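Local coordinates for protein aerobactin synthase IucA (Klebsiella pneumoniae subsp. pneumoniae, PDB 5JM8) that probably catalyses the ATP-dependent joining of N6-acetyl-N6-hydroxylysine to citrate, a step in making the siderophore aerobactin, at residues F57-H62 and N508-V513; F177-F182 and T203-E208; Q212-L217 and Q221-L226; S490-T495 and F565-P570. All coordinates share one frame; numbering follows the deposited sequence.

In the fold
The four contacts form two pairs on opposite sides of the chain's centre. Interactions 1 and 4 have centres about 8 Å apart and touch, for example where Met510 meets Pro570; their helices, 475-500 and 506-521, follow each other in the chain. Interactions 2 and 3 have centres about 7 Å apart and share the sheet in which strands 177-185 and 221-226 are neighbours; both also touch a second subunit. The pairs are far apart: the centres of interactions 1 and 2 are about 46 Å from each other. The side chain of Phe492 is about 11 Å from a bound ATP. The side chains of Thr60 and Leu179 are each about 13 Å from a bound ATP.

Interaction 1 of 4, residues F57-H62 and N508-V513; sequences FSPTQH and NLMARV
Met510 reaches out from helix 506-521 to Pro59 and Thr60. Its CB and CG carry the chain away from the helix without meeting the loop. The sulfur is the first atom to arrive. Met510 SD lies 4.1 Å from Thr60 CG2, the two side chains meeting tip to tip. A bend at the last torsion (chi3 -74°) then turns the methyl aside, and Met510 CE ends 4.2 Å from Pro59 CG. The loop it meets joins strands 49-54 and 64-72 of the antiparallel N-terminal sheet. It holds a type I beta turn from Ser58 to Gln61, with an ST turn in which Thr60 N donates to Ser58 OG over 2.9 Å. Thr60 points its methyl at the sulfur, while its hydroxyl turns to polar partners in the loop and at the start of helix 506-521. His62 ND1 donates to Thr60 OG1 over 3.0 Å, with the hydroxyl close to the plane of the imidazole. The carboxylate of Glu506, on the same helix as Met510, is hydrogen-bonded through one oxygen to Thr60 OG1 and through the other to Ser58 OG. Thr60 O and Gln61 OE1 are both hydrogen-bonded to Arg25.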
# COMPACT_ATOMS: atom_id res chain seq x y z
N PHE A 57 -32.72 29.35 7.00
CA PHE A 57 -34.07 28.80 7.00
C PHE A 57 -34.21 27.78 5.87
O PHE A 57 -33.92 28.07 4.72
CB PHE A 57 -35.10 29.91 6.84
CG PHE A 57 -36.52 29.42 6.90
CD1 PHE A 57 -37.15 29.23 8.12
CD2 PHE A 57 -37.21 29.14 5.74
CE1 PHE A 57 -38.45 28.77 8.18
CE2 PHE A 57 -38.52 28.68 5.79
CZ PHE A 57 -39.14 28.49 7.01
N SER A 58 -34.68 26.60 6.24
CA SER A 58 -34.80 25.48 5.32
C SER A 58 -36.26 25.10 5.07
O SER A 58 -37.02 24.93 6.03
CB SER A 58 -34.06 24.26 5.87
OG SER A 58 -34.43 23.08 5.18
N PRO A 59 -36.66 24.97 3.80
CA PRO A 59 -38.01 24.48 3.51
C PRO A 59 -38.17 22.99 3.79
O PRO A 59 -39.25 22.44 3.58
CB PRO A 59 -38.19 24.78 2.02
CG PRO A 59 -36.82 24.83 1.47
CD PRO A 59 -35.96 25.38 2.56
N THR A 60 -37.09 22.35 4.23
CA THR A 60 -37.14 20.96 4.66
C THR A 60 -36.77 20.87 6.14
O THR A 60 -36.40 19.80 6.63
CB THR A 60 -36.19 20.08 3.83
OG1 THR A 60 -34.89 20.68 3.78
CG2 THR A 60 -36.72 19.93 2.41
N GLN A 61 -36.87 22.00 6.83
CA GLN A 61 -36.67 22.07 8.28
C GLN A 61 -35.25 21.72 8.73
O GLN A 61 -35.02 21.47 9.92
CB GLN A 61 -37.67 21.17 9.00
CG GLN A 61 -39.13 21.59 8.83
CD GLN A 61 -39.82 20.92 7.66
OE1 GLN A 61 -39.64 19.73 7.40
NE2 GLN A 61 -40.65 21.69 6.95
N HIS A 62 -34.29 21.70 7.81
CA HIS A 62 -32.88 21.62 8.18
C HIS A 62 -32.38 23.01 8.56
O HIS A 62 -31.47 23.55 7.93
CB HIS A 62 -32.03 21.05 7.03
CG HIS A 62 -32.29 19.61 6.73
ND1 HIS A 62 -33.27 19.19 5.86
CD2 HIS A 62 -31.69 18.48 7.18
CE1 HIS A 62 -33.26 17.87 5.78
NE2 HIS A 62 -32.31 17.41 6.58
N ASN A 508 -34.36 24.99 -5.93
CA ASN A 508 -33.81 24.69 -7.24
C ASN A 508 -33.33 23.25 -7.33
O ASN A 508 -33.55 22.57 -8.33
CB ASN A 508 -32.66 25.64 -7.58
CG ASN A 508 -33.14 27.05 -7.89
OD1 ASN A 508 -34.32 27.27 -8.16
ND2 ASN A 508 -32.22 28.00 -7.87
N LEU A 509 -32.66 22.78 -6.28
CA LEU A 509 -32.10 21.43 -6.28
C LEU A 509 -33.21 20.39 -6.24
O LEU A 509 -33.10 19.33 -6.85
CB LEU A 509 -31.14 21.25 -5.11
CG LEU A 509 -29.90 22.15 -5.14
CD1 LEU A 509 -29.13 22.06 -3.83
CD2 LEU A 509 -29.01 21.81 -6.32
N MET A 510 -34.29 20.70 -5.52
CA MET A 510 -35.44 19.81 -5.47
C MET A 510 -36.18 19.78 -6.81
O MET A 510 -36.93 18.85 -7.09
CB MET A 510 -36.40 20.22 -4.34
CG MET A 510 -35.88 19.89 -2.94
SD MET A 510 -37.10 20.12 -1.63
CE MET A 510 -37.16 21.91 -1.51
N ALA A 511 -35.97 20.81 -7.62
CA ALA A 511 -36.57 20.85 -8.95
C ALA A 511 -35.86 19.86 -9.87
O ALA A 511 -36.50 19.22 -10.71
CB ALA A 511 -36.51 22.26 -9.53
N ARG A 512 -34.54 19.74 -9.71
CA ARG A 512 -33.76 18.77 -10.47
C ARG A 512 -34.21 17.35 -10.18
O ARG A 512 -34.39 16.54 -11.10
CB ARG A 512 -32.27 18.89 -10.16
CG ARG A 512 -31.61 20.10 -10.76
CD ARG A 512 -30.09 19.97 -10.77
NE ARG A 512 -29.47 21.01 -11.59
CZ ARG A 512 -29.11 20.85 -12.86
NH1 ARG A 512 -29.29 19.69 -13.48
NH2 ARG A 512 -28.56 21.86 -13.51
N VAL A 513 -34.38 17.05 -8.90
CA VAL A 513 -34.81 15.73 -8.48
C VAL A 513 -36.17 15.39 -9.09
O VAL A 513 -36.38 14.28 -9.58
CB VAL A 513 -34.90 15.63 -6.95
CG1 VAL A 513 -35.38 14.26 -6.52
CG2 VAL A 513 -33.54 15.94 -6.32

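Interaction 2 of 4, residues F177-F182 and T203-E208; sequences FPLRWF and TRFAAE
Leu179 and Trp181 belong to a three-stranded antiparallel sheet, and they meet Phe205 and Ala206 of helix 198-209, which packs on one face of it. This is helix-on-sheet packing within the IucA/IucC family region. The strand and helix axes approach to 11.7 Å, and their directions differ by 135°. Leu179 and Trp181 stand two apart in strand 177-185, so both side chains leave on the side of the helix. They meet the same rim of the Phe205 ring, both at CE2. Phe205 CG is anti to the backbone N (chi1 -175°), which swings the ring off the helix and toward the strand.

Leu179 CD1 comes at the edge of that ring, near its plane, 3.6 Å from Phe205 CE2. The six-membered ring of Trp181 meets Phe205 rim to rim. The ring centres are 5.8 Å apart, the planes are turned by 44°, and neither ring lies over the other's face. The indole is held at its other end by Trp181 NE1, which is hydrogen-bonded to Ala255 O of the third strand, 249-255. Pro225 of strand 221-226 touches both aromatic rings.

The helix also borders a second subunit, another copy of the protein: Thr203 and Ala207 pack on the same residues of that subunit. All four residues that touch across the contact are buried. At the benzene end of the indole, Trp181 CH2 sits 3.5 Å from Phe205 CE2 and 3.8 Å from Ala206 CA, while Trp181 CZ3 lies 3.9 Å from Ala206 CB.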
# COMPACT_ATOMS: atom_id res chain seq x y z
N PHE A 177 -11.87 -2.74 18.47
CA PHE A 177 -11.61 -3.80 19.43
C PHE A 177 -11.72 -5.18 18.78
O PHE A 177 -12.48 -5.35 17.82
CB PHE A 177 -12.59 -3.70 20.61
CG PHE A 177 -14.03 -3.66 20.19
CD1 PHE A 177 -14.70 -4.83 19.84
CD2 PHE A 177 -14.72 -2.46 20.15
CE1 PHE A 177 -16.02 -4.80 19.46
CE2 PHE A 177 -16.05 -2.43 19.77
CZ PHE A 177 -16.70 -3.60 19.42
N PRO A 178 -10.97 -6.16 19.29
CA PRO A 178 -11.14 -7.52 18.78
C PRO A 178 -12.40 -8.16 19.36
O PRO A 178 -12.85 -7.74 20.42
CB PRO A 178 -9.88 -8.23 19.25
CG PRO A 178 -9.54 -7.55 20.52
CD PRO A 178 -9.96 -6.11 20.37
N LEU A 179 -12.95 -9.16 18.68
CA LEU A 179 -14.16 -9.82 19.15
C LEU A 179 -13.89 -10.67 20.38
O LEU A 179 -12.75 -11.03 20.65
CB LEU A 179 -14.77 -10.70 18.06
CG LEU A 179 -15.28 -10.00 16.80
CD1 LEU A 179 -15.87 -11.03 15.85
CD2 LEU A 179 -16.31 -8.94 17.15
N ARG A 180 -14.95 -10.98 21.11
CA ARG A 180 -14.90 -11.98 22.16
C ARG A 180 -15.30 -13.31 21.54
O ARG A 180 -16.10 -13.34 20.61
CB ARG A 180 -15.83 -11.61 23.32
CG ARG A 180 -15.75 -12.54 24.51
CD ARG A 180 -16.61 -12.02 25.64
NE ARG A 180 -16.51 -12.84 26.84
CZ ARG A 180 -15.57 -12.70 27.77
NH1 ARG A 180 -14.62 -11.78 27.63
NH2 ARG A 180 -15.57 -13.49 28.83
N TRP A 181 -14.75 -14.41 22.05
CA TRP A 181 -14.94 -15.72 21.43
C TRP A 181 -15.26 -16.82 22.43
O TRP A 181 -14.62 -16.93 23.48
CB TRP A 181 -13.69 -16.10 20.64
CG TRP A 181 -13.38 -15.19 19.49
CD1 TRP A 181 -12.63 -14.05 19.53
CD2 TRP A 181 -13.81 -15.34 18.14
NE1 TRP A 181 -12.56 -13.48 18.28
CE2 TRP A 181 -13.28 -14.26 17.41
CE3 TRP A 181 -14.59 -16.29 17.47
CZ2 TRP A 181 -13.51 -14.10 16.04
CZ3 TRP A 181 -14.82 -16.13 16.12
CH2 TRP A 181 -14.28 -15.04 15.42
N PHE A 182 -16.27 -17.63 22.10
CA PHE A 182 -16.61 -18.82 22.88
C PHE A 182 -16.38 -20.08 22.05
O PHE A 182 -16.73 -20.13 20.88
CB PHE A 182 -18.08 -18.80 23.32
CG PHE A 182 -18.41 -17.75 24.35
CD1 PHE A 182 -17.42 -16.97 24.94
CD2 PHE A 182 -19.72 -17.56 24.74
CE1 PHE A 182 -17.74 -16.02 25.89
CE2 PHE A 182 -20.05 -16.60 25.68
CZ PHE A 182 -19.06 -15.84 26.26
N THR A 203 -16.22 -21.43 10.79
CA THR A 203 -14.86 -21.88 10.57
C THR A 203 -14.09 -20.83 9.77
O THR A 203 -13.00 -20.42 10.17
CB THR A 203 -14.81 -23.22 9.82
OG1 THR A 203 -15.43 -24.24 10.61
CG2 THR A 203 -13.38 -23.63 9.53
N ARG A 204 -14.67 -20.40 8.66
CA ARG A 204 -14.05 -19.38 7.82
C ARG A 204 -13.90 -18.07 8.58
O ARG A 204 -12.84 -17.46 8.59
CB ARG A 204 -14.88 -19.13 6.55
CG ARG A 204 -14.17 -18.27 5.51
CD ARG A 204 -15.08 -17.92 4.35
NE ARG A 204 -16.08 -16.91 4.71
CZ ARG A 204 -17.05 -16.51 3.90
NH1 ARG A 204 -17.91 -15.59 4.31
NH2 ARG A 204 -17.16 -17.02 2.68
N PHE A 205 -14.99 -17.65 9.23
CA PHE A 205 -15.01 -16.39 9.96
C PHE A 205 -13.98 -16.38 11.08
O PHE A 205 -13.24 -15.41 11.24
CB PHE A 205 -16.41 -16.14 10.53
CG PHE A 205 -16.56 -14.80 11.20
CD1 PHE A 205 -16.93 -13.68 10.47
CD2 PHE A 205 -16.35 -14.66 12.56
CE1 PHE A 205 -17.07 -12.45 11.09
CE2 PHE A 205 -16.49 -13.44 13.18
CZ PHE A 205 -16.85 -12.33 12.44
N ALA A 206 -13.92 -17.47 11.84
CA ALA A 206 -12.97 -17.58 12.93
C ALA A 206 -11.54 -17.65 12.41
O ALA A 206 -10.61 -17.15 13.04
CB ALA A 206 -13.27 -18.81 13.77
N ALA A 207 -11.37 -18.26 11.24
CA ALA A 207 -10.05 -18.45 10.66
C ALA A 207 -9.45 -17.14 10.17
O ALA A 207 -8.26 -16.89 10.35
CB ALA A 207 -10.13 -19.44 9.51
N GLU A 208 -10.27 -16.29 9.56
CA GLU A 208 -9.77 -15.06 8.97
C GLU A 208 -9.85 -13.87 9.94
O GLU A 208 -9.47 -12.76 9.58
CB GLU A 208 -10.54 -14.74 7.68
CG GLU A 208 -12.00 -14.36 7.87
CD GLU A 208 -12.73 -14.18 6.55
OE1 GLU A 208 -12.14 -14.49 5.50
OE2 GLU A 208 -13.89 -13.71 6.57

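Interaction 3 of 4, residues Q212-L217 and Q221-L226; sequences QLLNEL and QWLFPL
Leu213 meets Leu223 mainly through its backbone oxygen. Leu223 CD1 lies 3.4 Å from Leu213 O, and Leu213 CB adds an apolar contact. The same oxygen accepts Glu216 N within the 3-10 turn, so it is not left without a polar partner beside the methyls. Leu214 comes next. Its side chain starts away from the strand, but CD2 comes back to 4.0 Å from Leu223 CD1, and the two leucines cross at about a right angle. Leu214 also packs on Arg204 of the second subunit.

Glu216 has an apolar and a polar end. Its CB lies 3.9 Å from Leu223 CD2. Its carboxylate turns toward Gln221, with the carboxylate and amide planes 74° apart. The extended Gln221 chain brings NE2 to 2.9 Å from Glu216 O and 3.2 Å from Glu216 OE1. The other oxygen, Glu216 OE2, makes a salt bridge with Lys250. Leu217 follows, with CG anti to the backbone N (chi1 -176°). Its CD1 is thereby brought over the strand backbone, 4.0 Å from Trp222 CA. Leu217 O is hydrogen-bonded to Gln200 of the second subunit.

The 3-10 turn thus links helix 198-209 to strand 221-226 and folds back over Leu223 of that strand, an edge strand paired antiparallel with strand 177-185. Leu223 is further packed by Ala206 of helix 198-209 and Leu252 of strand 249-255.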
# COMPACT_ATOMS: atom_id res chain seq x y z
N GLN A 212 -5.62 -17.72 15.75
CA GLN A 212 -4.89 -18.32 16.87
C GLN A 212 -5.82 -19.04 17.84
O GLN A 212 -5.36 -19.65 18.81
CB GLN A 212 -4.08 -17.25 17.61
CG GLN A 212 -4.89 -16.21 18.37
CD GLN A 212 -5.32 -15.03 17.51
OE1 GLN A 212 -5.25 -15.07 16.29
NE2 GLN A 212 -5.77 -13.96 18.17
N LEU A 213 -7.13 -18.97 17.59
CA LEU A 213 -8.11 -19.68 18.40
C LEU A 213 -8.54 -20.99 17.76
O LEU A 213 -9.41 -21.69 18.27
CB LEU A 213 -9.35 -18.81 18.64
CG LEU A 213 -9.19 -17.58 19.53
CD1 LEU A 213 -10.52 -16.85 19.64
CD2 LEU A 213 -8.66 -17.95 20.91
N LEU A 214 -7.92 -21.32 16.63
CA LEU A 214 -8.30 -22.53 15.91
C LEU A 214 -7.86 -23.78 16.66
O LEU A 214 -8.29 -24.88 16.33
CB LEU A 214 -7.70 -22.51 14.50
CG LEU A 214 -8.38 -21.54 13.53
CD1 LEU A 214 -7.62 -21.49 12.21
CD2 LEU A 214 -9.83 -21.91 13.28
N ASN A 215 -7.02 -23.61 17.68
CA ASN A 215 -6.64 -24.74 18.52
C ASN A 215 -7.81 -25.24 19.37
O ASN A 215 -7.70 -26.24 20.07
CB ASN A 215 -5.46 -24.37 19.44
CG ASN A 215 -5.73 -23.15 20.30
OD1 ASN A 215 -6.87 -22.70 20.42
ND2 ASN A 215 -4.69 -22.62 20.91
N GLU A 216 -8.93 -24.53 19.27
CA GLU A 216 -10.16 -24.89 19.98
C GLU A 216 -11.26 -25.35 19.03
O GLU A 216 -12.39 -25.57 19.46
CB GLU A 216 -10.66 -23.69 20.79
CG GLU A 216 -9.78 -23.33 21.98
CD GLU A 216 -9.75 -24.43 23.03
OE1 GLU A 216 -10.67 -25.27 23.05
OE2 GLU A 216 -8.80 -24.44 23.84
N LEU A 217 -10.93 -25.52 17.76
CA LEU A 217 -11.91 -25.92 16.76
C LEU A 217 -11.90 -27.43 16.55
O LEU A 217 -10.86 -28.03 16.28
CB LEU A 217 -11.65 -25.20 15.43
CG LEU A 217 -12.66 -25.46 14.31
CD1 LEU A 217 -14.04 -24.93 14.67
CD2 LEU A 217 -12.18 -24.84 13.01
N GLN A 221 -16.94 -29.09 18.80
CA GLN A 221 -16.70 -27.81 19.45
C GLN A 221 -16.35 -26.73 18.43
O GLN A 221 -15.31 -26.80 17.77
CB GLN A 221 -15.59 -27.96 20.50
CG GLN A 221 -14.98 -26.66 20.98
CD GLN A 221 -13.98 -26.85 22.11
OE1 GLN A 221 -14.27 -26.55 23.26
NE2 GLN A 221 -12.78 -27.31 21.77
N TRP A 222 -17.23 -25.74 18.30
CA TRP A 222 -17.09 -24.68 17.31
C TRP A 222 -16.77 -23.33 17.95
O TRP A 222 -17.15 -23.08 19.09
CB TRP A 222 -18.37 -24.54 16.48
CG TRP A 222 -18.78 -25.79 15.76
CD1 TRP A 222 -18.09 -26.97 15.69
CD2 TRP A 222 -19.99 -26.00 15.03
NE1 TRP A 222 -18.79 -27.88 14.95
CE2 TRP A 222 -19.96 -27.31 14.53
CE3 TRP A 222 -21.09 -25.19 14.74
CZ2 TRP A 222 -21.00 -27.84 13.76
CZ3 TRP A 222 -22.12 -25.71 13.97
CH2 TRP A 222 -22.06 -27.03 13.49
N LEU A 223 -16.09 -22.48 17.20
CA LEU A 223 -15.81 -21.12 17.64
C LEU A 223 -17.00 -20.21 17.32
O LEU A 223 -17.53 -20.24 16.21
CB LEU A 223 -14.54 -20.59 16.97
CG LEU A 223 -13.26 -21.37 17.28
CD1 LEU A 223 -12.10 -20.86 16.43
CD2 LEU A 223 -12.91 -21.27 18.76
N PHE A 224 -17.39 -19.41 18.30
CA PHE A 224 -18.61 -18.62 18.22
C PHE A 224 -18.33 -17.16 18.61
O PHE A 224 -17.99 -16.89 19.76
CB PHE A 224 -19.68 -19.23 19.13
CG PHE A 224 -21.03 -18.59 19.01
CD1 PHE A 224 -21.93 -19.00 18.04
CD2 PHE A 224 -21.41 -17.59 19.88
CE1 PHE A 224 -23.18 -18.42 17.94
CE2 PHE A 224 -22.65 -17.00 19.79
CZ PHE A 224 -23.54 -17.41 18.82
N PRO A 225 -18.47 -16.22 17.66
CA PRO A 225 -18.09 -14.83 17.94
C PRO A 225 -19.14 -14.07 18.75
O PRO A 225 -20.33 -14.31 18.60
CB PRO A 225 -17.95 -14.23 16.55
CG PRO A 225 -18.94 -14.98 15.73
CD PRO A 225 -18.96 -16.38 16.28
N LEU A 226 -18.67 -13.16 19.60
CA LEU A 226 -19.56 -12.34 20.43
C LEU A 226 -19.10 -10.89 20.50
O LEU A 226 -17.92 -10.58 20.33
CB LEU A 226 -19.64 -12.90 21.85
CG LEU A 226 -20.60 -14.07 22.10
CD1 LEU A 226 -19.91 -15.39 21.86
CD2 LEU A 226 -21.15 -14.00 23.51

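Interaction 4 of 4, residues S490-T495 and F565-P570; sequences STFAVT and FDFANP
Asn569 ND2 is hydrogen-bonded to two backbone oxygens, Val533 O and Asn536 O, and this holds the chain just before Pro570, which packs on Phe492. Asn569 OD1 accepts Leu571 N, two residues on, as in an Asx turn. Across the contact the meeting is wholly apolar. Pro570 CG lies against the outer end of the Phe492 ring, 3.5 Å from both CE2 and CZ of Phe492. The two side chains approach from opposite directions. Phe567 comes to the same ring at its edge: Phe567 CE2 is 4.0 Å from Phe492 CE2, and each ring has the other near its own plane. CB of Phe492 already leaves toward segment 565-570, and with CG anti to the carbonyl carbon (chi1 -67°) the ring carries on that way. On the helix, Thr495 OG1 donates to Phe492 O over 3.1 Å, from above the carbonyl plane. Met510 of helix 506-521 packs on both Phe492 and Pro570. Strand 566-568 pairs antiparallel with strand 538-540, so the contact sets a two-stranded ribbon near the C-terminus against helix 475-500, which also carries Asn489, a residue of the ATP pocket.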
# COMPACT_ATOMS: atom_id res chain seq x y z
N SER A 490 -33.36 11.37 3.48
CA SER A 490 -32.30 10.95 2.57
C SER A 490 -31.99 12.04 1.55
O SER A 490 -31.00 12.76 1.67
CB SER A 490 -32.70 9.67 1.83
OG SER A 490 -32.19 8.53 2.49
N THR A 491 -32.85 12.14 0.54
CA THR A 491 -32.61 13.03 -0.58
C THR A 491 -32.60 14.49 -0.15
O THR A 491 -31.75 15.27 -0.58
CB THR A 491 -33.67 12.82 -1.67
OG1 THR A 491 -33.74 11.43 -2.01
CG2 THR A 491 -33.34 13.64 -2.92
N PHE A 492 -33.54 14.87 0.70
CA PHE A 492 -33.66 16.27 1.11
C PHE A 492 -32.51 16.66 2.05
O PHE A 492 -32.22 17.85 2.20
CB PHE A 492 -35.01 16.53 1.78
CG PHE A 492 -36.19 16.41 0.85
CD1 PHE A 492 -36.02 16.41 -0.53
CD2 PHE A 492 -37.48 16.30 1.35
CE1 PHE A 492 -37.11 16.30 -1.38
CE2 PHE A 492 -38.57 16.19 0.50
CZ PHE A 492 -38.38 16.19 -0.86
N ALA A 493 -31.85 15.68 2.66
CA ALA A 493 -30.67 15.96 3.46
C ALA A 493 -29.52 16.35 2.55
O ALA A 493 -28.67 17.16 2.92
CB ALA A 493 -30.30 14.76 4.31
N VAL A 494 -29.50 15.76 1.36
CA VAL A 494 -28.50 16.10 0.36
C VAL A 494 -28.72 17.52 -0.15
O VAL A 494 -27.80 18.33 -0.16
CB VAL A 494 -28.54 15.10 -0.83
CG1 VAL A 494 -27.64 15.56 -1.97
CG2 VAL A 494 -28.14 13.71 -0.36
N THR A 495 -29.95 17.82 -0.55
CA THR A 495 -30.28 19.14 -1.09
C THR A 495 -30.14 20.22 -0.02
O THR A 495 -29.73 21.34 -0.30
CB THR A 495 -31.71 19.18 -1.67
OG1 THR A 495 -32.66 18.90 -0.64
CG2 THR A 495 -31.86 18.15 -2.78
N PHE A 565 -47.73 12.56 11.27
CA PHE A 565 -48.11 13.89 10.80
C PHE A 565 -47.98 14.04 9.29
O PHE A 565 -47.18 13.35 8.65
CB PHE A 565 -47.26 14.95 11.51
CG PHE A 565 -45.81 14.91 11.13
CD1 PHE A 565 -44.93 14.10 11.82
CD2 PHE A 565 -45.33 15.69 10.09
CE1 PHE A 565 -43.59 14.06 11.47
CE2 PHE A 565 -44.00 15.66 9.74
CZ PHE A 565 -43.12 14.85 10.43
N ASP A 566 -48.76 14.96 8.74
CA ASP A 566 -48.78 15.20 7.30
C ASP A 566 -47.66 16.14 6.89
O ASP A 566 -47.51 17.24 7.43
CB ASP A 566 -50.13 15.76 6.88
CG ASP A 566 -51.28 14.89 7.32
OD1 ASP A 566 -51.05 13.68 7.57
OD2 ASP A 566 -52.42 15.40 7.43
N PHE A 567 -46.87 15.69 5.91
CA PHE A 567 -45.70 16.42 5.45
C PHE A 567 -45.98 17.06 4.10
O PHE A 567 -46.22 16.37 3.11
CB PHE A 567 -44.50 15.47 5.36
CG PHE A 567 -43.25 16.10 4.82
CD1 PHE A 567 -42.46 16.90 5.64
CD2 PHE A 567 -42.86 15.89 3.51
CE1 PHE A 567 -41.31 17.48 5.15
CE2 PHE A 567 -41.71 16.47 3.02
CZ PHE A 567 -40.93 17.26 3.84
N ALA A 568 -45.97 18.39 4.07
CA ALA A 568 -46.24 19.14 2.85
C ALA A 568 -45.21 18.81 1.77
O ALA A 568 -44.02 19.04 1.94
CB ALA A 568 -46.25 20.63 3.13
N ASN A 569 -45.70 18.27 0.65
CA ASN A 569 -44.86 17.84 -0.45
C ASN A 569 -44.18 19.02 -1.15
O ASN A 569 -44.87 19.88 -1.71
CB ASN A 569 -45.70 17.05 -1.46
CG ASN A 569 -44.87 16.37 -2.52
OD1 ASN A 569 -43.70 16.70 -2.73
ND2 ASN A 569 -45.47 15.42 -3.22
N PRO A 570 -42.83 19.07 -1.13
CA PRO A 570 -42.13 20.13 -1.87
C PRO A 570 -41.91 19.81 -3.35
O PRO A 570 -41.39 20.66 -4.07
CB PRO A 570 -40.80 20.23 -1.14
CG PRO A 570 -40.56 18.87 -0.61
CD PRO A 570 -41.91 18.30 -0.27